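Type III chaperone protein ShcA (Pseudomonas syringae pv. tomato, PDB 4G6T) probably binds a type III effector protein of this plant pathogen and keeps it in a state fit for secretion. Local coordinates at residues 108-111 / 112-116; 117-120 / 121-124; 11-14 / 15-18; 4-7 / 8-11. All coordinates share one frame; numbering follows the deposited sequence.

Contact 1 of 4, residues 108-111 / 112-116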
loop_
_atom_site.group_PDB
_atom_site.type_symbol
_atom_site.label_atom_id
_atom_site.label_comp_id
_atom_site.label_asym_id
_atom_site.label_seq_id
_atom_site.Cartn_x
_atom_site.Cartn_y
_atom_site.Cartn_z
ATOM N N VAL A 108 3.766 -14.067 -2.520
ATOM C CA VAL A 108 2.376 -13.804 -2.227
ATOM C C VAL A 108 2.072 -14.042 -0.734
ATOM O O VAL A 108 1.471 -13.147 -0.090
ATOM C CB VAL A 108 1.421 -14.567 -3.185
ATOM C CG1 VAL A 108 -0.003 -14.468 -2.701
ATOM C CG2 VAL A 108 1.533 -13.949 -4.572
ATOM N N PRO A 109 2.521 -15.155 -0.129
ATOM C CA PRO A 109 2.237 -15.315 1.334
ATOM C C PRO A 109 2.898 -14.233 2.191
ATOM O O PRO A 109 2.266 -13.806 3.174
ATOM C CB PRO A 109 2.798 -16.681 1.680
ATOM C CG PRO A 109 2.834 -17.422 0.349
ATOM C CD PRO A 109 3.143 -16.382 -0.684
ATOM N N THR A 110 4.110 -13.820 1.852
ATOM C CA THR A 110 4.801 -12.730 2.616
ATOM C C THR A 110 4.049 -11.444 2.493
ATOM O O THR A 110 3.843 -10.732 3.491
ATOM C CB THR A 110 6.275 -12.572 2.217
ATOM O OG1 THR A 110 6.942 -13.778 2.613
ATOM C CG2 THR A 110 6.904 -11.410 2.924
ATOM N N LEU A 111 3.620 -11.077 1.296
ATOM C CA LEU A 111 2.851 -9.890 1.137
ATOM C C LEU A 111 1.563 -9.949 1.973
ATOM O O LEU A 111 1.147 -8.950 2.595
ATOM C CB LEU A 111 2.563 -9.612 -0.359
ATOM C CG LEU A 111 1.694 -8.412 -0.709
ATOM C CD1 LEU A 111 2.228 -7.079 -0.207
ATOM C CD2 LEU A 111 1.521 -8.292 -2.221
ATOM N N LYS A 112 0.856 -11.075 1.909
ATOM C CA LYS A 112 -0.387 -11.266 2.708
ATOM C C LYS A 112 -0.102 -11.076 4.194
ATOM O O LYS A 112 -0.814 -10.284 4.854
ATOM C CB LYS A 112 -1.004 -12.642 2.468
ATOM C CG LYS A 112 -1.612 -12.801 1.089
ATOM C CD LYS A 112 -2.237 -14.175 0.970
ATOM C CE LYS A 112 -2.952 -14.251 -0.360
ATOM N NZ LYS A 112 -3.734 -15.495 -0.330
ATOM N N ARG A 113 0.924 -11.747 4.688
ATOM C CA ARG A 113 1.280 -11.697 6.116
ATOM C C ARG A 113 1.648 -10.274 6.534
ATOM O O ARG A 113 1.193 -9.752 7.610
ATOM C CB ARG A 113 2.442 -12.627 6.397
ATOM C CG ARG A 113 2.830 -12.721 7.865
ATOM C CD ARG A 113 3.899 -13.769 8.134
ATOM N NE ARG A 113 5.131 -13.547 7.363
ATOM C CZ ARG A 113 5.486 -14.227 6.265
ATOM N NH1 ARG A 113 4.729 -15.198 5.731
ATOM N NH2 ARG A 113 6.622 -13.928 5.691
ATOM N N GLU A 114 2.437 -9.588 5.750
ATOM C CA GLU A 114 2.846 -8.271 6.072
ATOM C C GLU A 114 1.711 -7.249 5.976
ATOM O O GLU A 114 1.645 -6.315 6.778
ATOM C CB GLU A 114 4.043 -7.793 5.260
ATOM C CG GLU A 114 5.278 -8.658 5.529
ATOM C CD GLU A 114 5.958 -8.351 6.842
ATOM O OE1 GLU A 114 5.579 -7.409 7.607
ATOM O OE2 GLU A 114 6.902 -9.126 7.127
ATOM N N MET A 115 0.790 -7.422 5.027
ATOM C CA MET A 115 -0.358 -6.525 4.957
ATOM C C MET A 115 -1.220 -6.725 6.188
ATOM O O MET A 115 -1.647 -5.735 6.753
ATOM C CB MET A 115 -1.115 -6.851 3.693
ATOM C CG MET A 115 -0.526 -6.150 2.532
ATOM S SD MET A 115 -1.448 -6.442 0.991
ATOM C CE MET A 115 -3.067 -5.974 1.726
ATOM N N ALA A 116 -1.482 -7.951 6.567
ATOM C CA ALA A 116 -2.323 -8.220 7.793
ATOM C C ALA A 116 -1.623 -7.610 9.004
ATOM O O ALA A 116 -2.245 -7.005 9.878
ATOM C CB ALA A 116 -2.574 -9.648 7.982
#

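Contact 2 of 4, residues 117-120 / 121-124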
loop_
_atom_site.group_PDB
_atom_site.type_symbol
_atom_site.label_atom_id
_atom_site.label_comp_id
_atom_site.label_asym_id
_atom_site.label_seq_id
_atom_site.Cartn_x
_atom_site.Cartn_y
_atom_site.Cartn_z
ATOM N N GLY A 117 -0.313 -7.747 9.061
ATOM C CA GLY A 117 0.442 -7.146 10.187
ATOM C C GLY A 117 0.282 -5.658 10.255
ATOM O O GLY A 117 0.149 -5.044 11.361
ATOM N N LEU A 118 0.372 -4.994 9.130
ATOM C CA LEU A 118 0.242 -3.598 9.073
ATOM C C LEU A 118 -1.144 -3.188 9.509
ATOM O O LEU A 118 -1.297 -2.178 10.172
ATOM C CB LEU A 118 0.553 -3.065 7.649
ATOM C CG LEU A 118 0.471 -1.605 7.403
ATOM C CD1 LEU A 118 1.485 -0.922 8.278
ATOM C CD2 LEU A 118 0.599 -1.228 5.953
ATOM N N LEU A 119 -2.154 -3.900 8.995
ATOM C CA LEU A 119 -3.529 -3.573 9.332
ATOM C C LEU A 119 -3.778 -3.691 10.800
ATOM O O LEU A 119 -4.511 -2.820 11.340
ATOM C CB LEU A 119 -4.501 -4.460 8.516
ATOM C CG LEU A 119 -4.544 -4.066 7.037
ATOM C CD1 LEU A 119 -5.060 -5.245 6.172
ATOM C CD2 LEU A 119 -5.261 -2.782 6.700
ATOM N N GLU A 120 -3.300 -4.752 11.413
ATOM C CA GLU A 120 -3.550 -4.930 12.855
ATOM C C GLU A 120 -2.806 -3.850 13.666
ATOM O O GLU A 120 -3.333 -3.368 14.703
ATOM C CB GLU A 120 -3.307 -6.306 13.296
ATOM C CG GLU A 120 -4.276 -7.362 12.646
ATOM C CD GLU A 120 -5.760 -6.908 12.606
ATOM O OE1 GLU A 120 -6.337 -6.674 13.686
ATOM O OE2 GLU A 120 -6.342 -6.683 11.527
ATOM N N TRP A 121 -1.626 -3.434 13.228
ATOM C CA TRP A 121 -0.904 -2.298 13.817
ATOM C C TRP A 121 -1.696 -1.032 13.728
ATOM O O TRP A 121 -1.877 -0.307 14.733
ATOM C CB TRP A 121 0.462 -2.188 13.084
ATOM C CG TRP A 121 1.367 -1.012 13.339
ATOM C CD1 TRP A 121 1.652 0.043 12.500
ATOM C CD2 TRP A 121 2.232 -0.818 14.483
ATOM N NE1 TRP A 121 2.661 0.826 13.038
ATOM C CE2 TRP A 121 3.024 0.316 14.209
ATOM C CE3 TRP A 121 2.444 -1.546 15.638
ATOM C CZ2 TRP A 121 3.987 0.775 15.144
ATOM C CZ3 TRP A 121 3.385 -1.084 16.553
ATOM C CH2 TRP A 121 4.095 0.074 16.294
ATOM N N MET A 122 -2.259 -0.729 12.554
ATOM C CA MET A 122 -3.156 0.406 12.333
ATOM C C MET A 122 -4.355 0.313 13.272
ATOM O O MET A 122 -4.733 1.309 13.874
ATOM C CB MET A 122 -3.570 0.419 10.868
ATOM C CG MET A 122 -2.405 0.831 9.966
ATOM S SD MET A 122 -2.652 0.436 8.238
ATOM C CE MET A 122 -4.015 1.611 7.856
ATOM N N ARG A 123 -4.916 -0.861 13.381
ATOM C CA ARG A 123 -6.121 -1.048 14.220
ATOM C C ARG A 123 -5.763 -0.692 15.661
ATOM O O ARG A 123 -6.513 0.051 16.318
ATOM C CB ARG A 123 -6.655 -2.454 14.107
ATOM C CG ARG A 123 -7.987 -2.622 14.831
ATOM C CD ARG A 123 -8.513 -4.039 14.833
ATOM N NE ARG A 123 -8.373 -4.679 13.534
ATOM C CZ ARG A 123 -9.122 -4.469 12.450
ATOM N NH1 ARG A 123 -10.125 -3.597 12.429
ATOM N NH2 ARG A 123 -8.824 -5.131 11.345
ATOM N N GLY A 124 -4.633 -1.193 16.122
ATOM C CA GLY A 124 -4.223 -0.949 17.536
ATOM C C GLY A 124 -4.059 0.510 17.788
ATOM O O GLY A 124 -4.522 1.055 18.841
#

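Contact 3 of 4, residues 11-14 / 15-18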
loop_
_atom_site.group_PDB
_atom_site.type_symbol
_atom_site.label_atom_id
_atom_site.label_comp_id
_atom_site.label_asym_id
_atom_site.label_seq_id
_atom_site.Cartn_x
_atom_site.Cartn_y
_atom_site.Cartn_z
ATOM N N THR A 11 3.957 -8.438 -11.551
ATOM C CA THR A 11 3.708 -9.858 -11.583
ATOM C C THR A 11 3.230 -10.418 -10.243
ATOM O O THR A 11 2.330 -11.262 -10.137
ATOM C CB THR A 11 4.950 -10.618 -12.111
ATOM O OG1 THR A 11 5.304 -9.990 -13.347
ATOM C CG2 THR A 11 4.641 -12.090 -12.269
ATOM N N LEU A 12 3.872 -9.933 -9.180
ATOM C CA LEU A 12 3.492 -10.325 -7.839
ATOM C C LEU A 12 2.064 -9.863 -7.556
ATOM O O LEU A 12 1.279 -10.620 -6.981
ATOM C CB LEU A 12 4.445 -9.721 -6.802
ATOM C CG LEU A 12 4.031 -9.919 -5.345
ATOM C CD1 LEU A 12 4.032 -11.360 -4.974
ATOM C CD2 LEU A 12 4.999 -9.073 -4.509
ATOM N N LEU A 13 1.808 -8.606 -7.866
ATOM C CA LEU A 13 0.484 -8.025 -7.655
ATOM C C LEU A 13 -0.607 -8.776 -8.403
ATOM O O LEU A 13 -1.682 -9.038 -7.817
ATOM C CB LEU A 13 0.461 -6.557 -7.919
ATOM C CG LEU A 13 -0.819 -5.800 -7.512
ATOM C CD1 LEU A 13 -1.032 -5.928 -6.012
ATOM C CD2 LEU A 13 -0.698 -4.348 -7.924
ATOM N N ASP A 14 -0.272 -9.196 -9.643
ATOM C CA ASP A 14 -1.210 -10.085 -10.366
ATOM C C ASP A 14 -1.458 -11.411 -9.700
ATOM O O ASP A 14 -2.603 -11.877 -9.651
ATOM C CB ASP A 14 -0.665 -10.351 -11.762
ATOM C CG ASP A 14 -0.669 -9.122 -12.657
ATOM O OD1 ASP A 14 -1.271 -8.061 -12.322
ATOM O OD2 ASP A 14 0.050 -9.177 -13.734
ATOM N N ASP A 15 -0.439 -12.040 -9.189
ATOM C CA ASP A 15 -0.564 -13.305 -8.467
ATOM C C ASP A 15 -1.346 -13.133 -7.153
ATOM O O ASP A 15 -2.102 -14.014 -6.764
ATOM C CB ASP A 15 0.799 -13.935 -8.172
ATOM C CG ASP A 15 1.436 -14.586 -9.420
ATOM O OD1 ASP A 15 0.749 -14.607 -10.451
ATOM O OD2 ASP A 15 2.572 -15.103 -9.342
ATOM N N PHE A 16 -1.116 -12.001 -6.490
ATOM C CA PHE A 16 -1.847 -11.667 -5.248
ATOM C C PHE A 16 -3.334 -11.507 -5.536
ATOM O O PHE A 16 -4.162 -12.105 -4.844
ATOM C CB PHE A 16 -1.206 -10.394 -4.682
ATOM C CG PHE A 16 -1.894 -9.785 -3.479
ATOM C CD1 PHE A 16 -1.653 -10.294 -2.233
ATOM C CD2 PHE A 16 -2.646 -8.639 -3.622
ATOM C CE1 PHE A 16 -2.215 -9.698 -1.104
ATOM C CE2 PHE A 16 -3.233 -8.038 -2.503
ATOM C CZ PHE A 16 -3.012 -8.589 -1.259
ATOM N N SER A 17 -3.655 -10.791 -6.611
ATOM C CA SER A 17 -5.038 -10.534 -7.034
ATOM C C SER A 17 -5.672 -11.894 -7.352
ATOM O O SER A 17 -6.802 -12.168 -6.973
ATOM C CB SER A 17 -5.084 -9.603 -8.228
ATOM O OG SER A 17 -4.518 -8.319 -8.005
ATOM N N ARG A 18 -4.940 -12.766 -8.020
ATOM C CA ARG A 18 -5.504 -14.095 -8.377
ATOM C C ARG A 18 -5.807 -14.900 -7.130
ATOM O O ARG A 18 -6.807 -15.634 -7.061
ATOM C CB ARG A 18 -4.519 -14.873 -9.246
ATOM C CG ARG A 18 -4.480 -14.432 -10.698
ATOM C CD ARG A 18 -3.400 -15.194 -11.452
ATOM N NE ARG A 18 -3.251 -14.682 -12.801
ATOM C CZ ARG A 18 -2.546 -15.254 -13.782
ATOM N NH1 ARG A 18 -1.873 -16.399 -13.625
ATOM N NH2 ARG A 18 -2.530 -14.663 -14.957
#

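Contact 4 of 4, residues 4-7 / 8-11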
loop_
_atom_site.group_PDB
_atom_site.type_symbol
_atom_site.label_atom_id
_atom_site.label_comp_id
_atom_site.label_asym_id
_atom_site.label_seq_id
_atom_site.Cartn_x
_atom_site.Cartn_y
_atom_site.Cartn_z
ATOM N N MET A 4 13.139 -4.334 -17.781
ATOM C CA MET A 4 11.982 -5.218 -17.631
ATOM C C MET A 4 11.898 -5.975 -16.311
ATOM O O MET A 4 10.833 -6.418 -15.901
ATOM C CB MET A 4 11.909 -6.193 -18.811
ATOM C CG MET A 4 11.882 -5.428 -20.130
ATOM S SD MET A 4 10.508 -4.305 -20.410
ATOM C CE MET A 4 9.138 -5.400 -20.878
ATOM N N SER A 5 13.022 -6.126 -15.604
ATOM C CA SER A 5 12.992 -6.755 -14.300
ATOM C C SER A 5 12.149 -6.000 -13.301
ATOM O O SER A 5 11.664 -6.615 -12.359
ATOM C CB SER A 5 14.421 -6.957 -13.743
ATOM O OG SER A 5 15.085 -5.747 -13.457
ATOM N N ASN A 6 11.973 -4.718 -13.563
ATOM C CA ASN A 6 11.128 -3.873 -12.699
ATOM C C ASN A 6 9.644 -4.261 -12.801
ATOM O O ASN A 6 8.833 -3.795 -11.968
ATOM C CB ASN A 6 11.336 -2.416 -12.913
ATOM C CG ASN A 6 12.641 -1.927 -12.305
ATOM O OD1 ASN A 6 13.094 -2.530 -11.303
ATOM N ND2 ASN A 6 13.218 -0.881 -12.856
ATOM N N LEU A 7 9.259 -5.117 -13.756
ATOM C CA LEU A 7 7.874 -5.620 -13.769
ATOM C C LEU A 7 7.611 -6.723 -12.757
ATOM O O LEU A 7 6.539 -7.243 -12.680
ATOM C CB LEU A 7 7.445 -6.063 -15.168
ATOM C CG LEU A 7 7.134 -4.959 -16.140
ATOM C CD1 LEU A 7 7.293 -5.488 -17.554
ATOM C CD2 LEU A 7 5.755 -4.386 -15.794
ATOM N N PHE A 8 8.632 -7.152 -11.998
ATOM C CA PHE A 8 8.481 -8.149 -10.947
ATOM C C PHE A 8 7.326 -7.831 -9.968
ATOM O O PHE A 8 6.610 -8.706 -9.565
ATOM C CB PHE A 8 9.792 -8.208 -10.166
ATOM C CG PHE A 8 9.869 -9.301 -9.150
ATOM C CD1 PHE A 8 10.300 -10.559 -9.532
ATOM C CD2 PHE A 8 9.476 -9.089 -7.843
ATOM C CE1 PHE A 8 10.406 -11.603 -8.601
ATOM C CE2 PHE A 8 9.547 -10.130 -6.901
ATOM C CZ PHE A 8 10.004 -11.383 -7.293
ATOM N N TYR A 9 7.232 -6.549 -9.602
ATOM C CA TYR A 9 6.224 -6.069 -8.650
ATOM C C TYR A 9 4.803 -6.271 -9.200
ATOM O O TYR A 9 3.948 -6.804 -8.507
ATOM C CB TYR A 9 6.458 -4.603 -8.293
ATOM C CG TYR A 9 7.881 -4.366 -7.751
ATOM C CD1 TYR A 9 8.237 -4.764 -6.460
ATOM C CD2 TYR A 9 8.869 -3.878 -8.584
ATOM C CE1 TYR A 9 9.557 -4.620 -6.037
ATOM C CE2 TYR A 9 10.169 -3.740 -8.169
ATOM C CZ TYR A 9 10.497 -4.133 -6.900
ATOM O OH TYR A 9 11.850 -3.949 -6.513
ATOM N N LYS A 10 4.628 -5.906 -10.466
ATOM C CA LYS A 10 3.331 -6.130 -11.128
ATOM C C LYS A 10 3.004 -7.600 -11.169
ATOM O O LYS A 10 1.872 -8.039 -10.916
ATOM C CB LYS A 10 3.368 -5.580 -12.537
ATOM C CG LYS A 10 2.110 -5.945 -13.292
ATOM C CD LYS A 10 2.110 -5.513 -14.740
ATOM C CE LYS A 10 0.758 -5.799 -15.392
ATOM N NZ LYS A 10 0.412 -7.225 -15.525
ATOM N N THR A 11 3.957 -8.438 -11.551
ATOM C CA THR A 11 3.708 -9.858 -11.583
ATOM C C THR A 11 3.230 -10.418 -10.243
ATOM O O THR A 11 2.330 -11.262 -10.137
ATOM C CB THR A 11 4.950 -10.618 -12.111
ATOM O OG1 THR A 11 5.304 -9.990 -13.347
ATOM C CG2 THR A 11 4.641 -12.090 -12.269
HETATM O O HOH W 1 6.235 -3.747 -11.605
HETATM O O HOH W 2 13.492 -2.802 -8.392
#

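Contact 1 of 4, residues 108-111 / 112-116
L111 and M115, one turn apart, slant across each other on the buried side of their helix. Methyl CD1 of L111 rests against the sulfur of M115, CD1 to SD 3.9 Å. M115 CG stands beside its own backbone N (chi1 -84°), which brings it against the carbonyl oxygen of L111, CG 3.3 Å from L111 O. F16 of helix 8-19 and L56 of strand 53-59 pack on the same two side chains. L111 and M115 belong to the first turns of helix 108-127, the C-terminal helix that lies on the antiparallel sheet of this CesT-type chaperone, and the usual backbone bonds run through it, K112 N to V108 O being 2.9 Å. T110 meets two neighbours with its two branches. The chain of R113 bends at chi3 (57°), folding the guanidinium back until one face lies over T110 CA. From there NH2 makes a weak, bent bond to T110 OG1, at 3.1 Å with an angle of 131° at the hydrogen. Methyl CG2 of T110 instead runs alongside E114, 4.1 Å from its CG, and the E114 carboxylate goes on to bind Q99 through OE1. K112 stays extended beyond CG, passing V108 with CE 3.8 Å from its CG1, and delivers NZ to the hydroxyl of S19. K112, M115 and A116 also touch apolar side chains of the bound chain of another protein.

Contact 2 of 4, residues 117-120 / 121-124
M122 packs across L118 in the tight half of this contact. Its sulfur lies 3.8 Å from L118 CG, and its CG is 3.2 Å from L118 O, since the side chain starts out beside its own backbone N (chi1 -71°) and leans back over the preceding turn. L119 touches the same sulfur more loosely, with CD2 4.4 Å from M122 SD. Next to L118 stands W121, CD1 to CD1 4.3 Å between the two side chains; its indole NE1 bonds to G85 O, and W125 meets the ring edge-to-face. A97 of strand 95-102 and F41 of strand 41-48 help to close this buried side.

The other side is polar, and R123 is exposed. R123 grips E120 side-on: NE is 2.9 Å from OE1 and NH2 is 2.9 Å from OE2, the latter on its syn lone pair. The paired bonds restrain both groups from turning, with a residual twist of 27° between the carboxylate and guanidinium planes. OE2 has a further hydrogen bond to an aromatic side chain of the bound chain of another protein. Apolar residues facing the sheet and a salt bridge from residue i to i+3 along the outer side mark an amphipathic alpha helix.

Contact 3 of 4, residues 11-14 / 15-18
L13 and F16 supply the apolar part of this contact. Both side chains leave with CG anti to the backbone N (chi1 -170° for L13), and they slant past each other until methyl CD1 of L13 is 4.0 Å from ring atom CD2 of F16. L25, in the loop that follows the helix, packs on both, while F27 reaches L13.

Hydrogen bonding centres on the carbonyl of L13, which accepts twice from S17. The backbone N of S17 lies 2.9 Å from L13 O in the ordinary helical bond. Its hydroxyl OG also donates to L13 O at 2.9 Å, from the opposite face of the carbonyl and 37° out of its plane. The side chain gets there by placing OG beside its own backbone N (chi1 -61°), and the buried hydroxyl is further satisfied by the backbone N of L25. The remaining turns close through standard bonds such as F16 N to L12 O, 2.8 Å.

Among the charged side chains, R18 touches the preceding turn through its stem. It lays CG 3.3 Å from D14 O and then runs out extended, leaving NH2 6.2 Å from D14 OD2; that carboxylate pairs instead with K10 in a salt bridge. D15 differs in bringing its head group close, the carboxylate carbon CG lying 3.5 Å from T11 O, while its CB packs on V108.

A serine hydroxyl returned to the carbonyl four residues earlier is a common feature of buried helical serines, here in the amphipathic N-terminal helix 8-19 of a CesT-family chaperone.

Contact 4 of 4, residues 4-7 / 8-11
F8 gives its backbone N-H to S5 O at 3.1 Å, a bond spanning three residues, in keeping with the 3-10 segment 4-6 just before it, and coming in 50° above the carbonyl plane. Its ring, with CG anti to the backbone N (chi1 -173°), swings away from the preceding turn. Y9 turns a ring edge to the backbone of N6, its CD2 lying 3.4 Å from N6 O. The phenol is tied to the same residue through a water in the plane of the ring, which accepts from Y9 OH at 2.7 Å and donates to N6 OD1 at 3.0 Å. At K10 a second water stands in for the direct helical bond: it takes the N-H of K10 at 2.9 Å and donates to N6 O at 2.6 Å. The stem of K10 runs alongside L7, with CD 4.0 Å from L7 CD2. T11 restores the regular alpha-helical pattern, its N bonded to L7 O at 3.1 Å. The 3-10 segment 4-6 thus leads into helix 8-19, where R103 of the loop after strand 95-102 binds S5 O and packs on F8 and Y9, and L106, just ahead of helix 108-127, touches Y9.

How the contacts relate
Contact 4 leads into helix 8-19 and contact 3 continues along it; they share T11 and have centres about 11 Å apart. Contacts 1 and 2 adjoin along helix 108-127 without sharing a residue, centres about 13 Å apart. The two helices pack together where contact 3 meets contact 1: M115 SD lies 3.5 Å from F16 CZ, and V108 CG2 is 3.6 Å from L12 CD1. Contacts 2 and 4, about 27 Å apart between centres, sit on opposite sides of the chain's centre. Both, like contact 1, touch the chain of another protein, consistent with an effector segment that spans much of the chaperone, as in other complexes of this family.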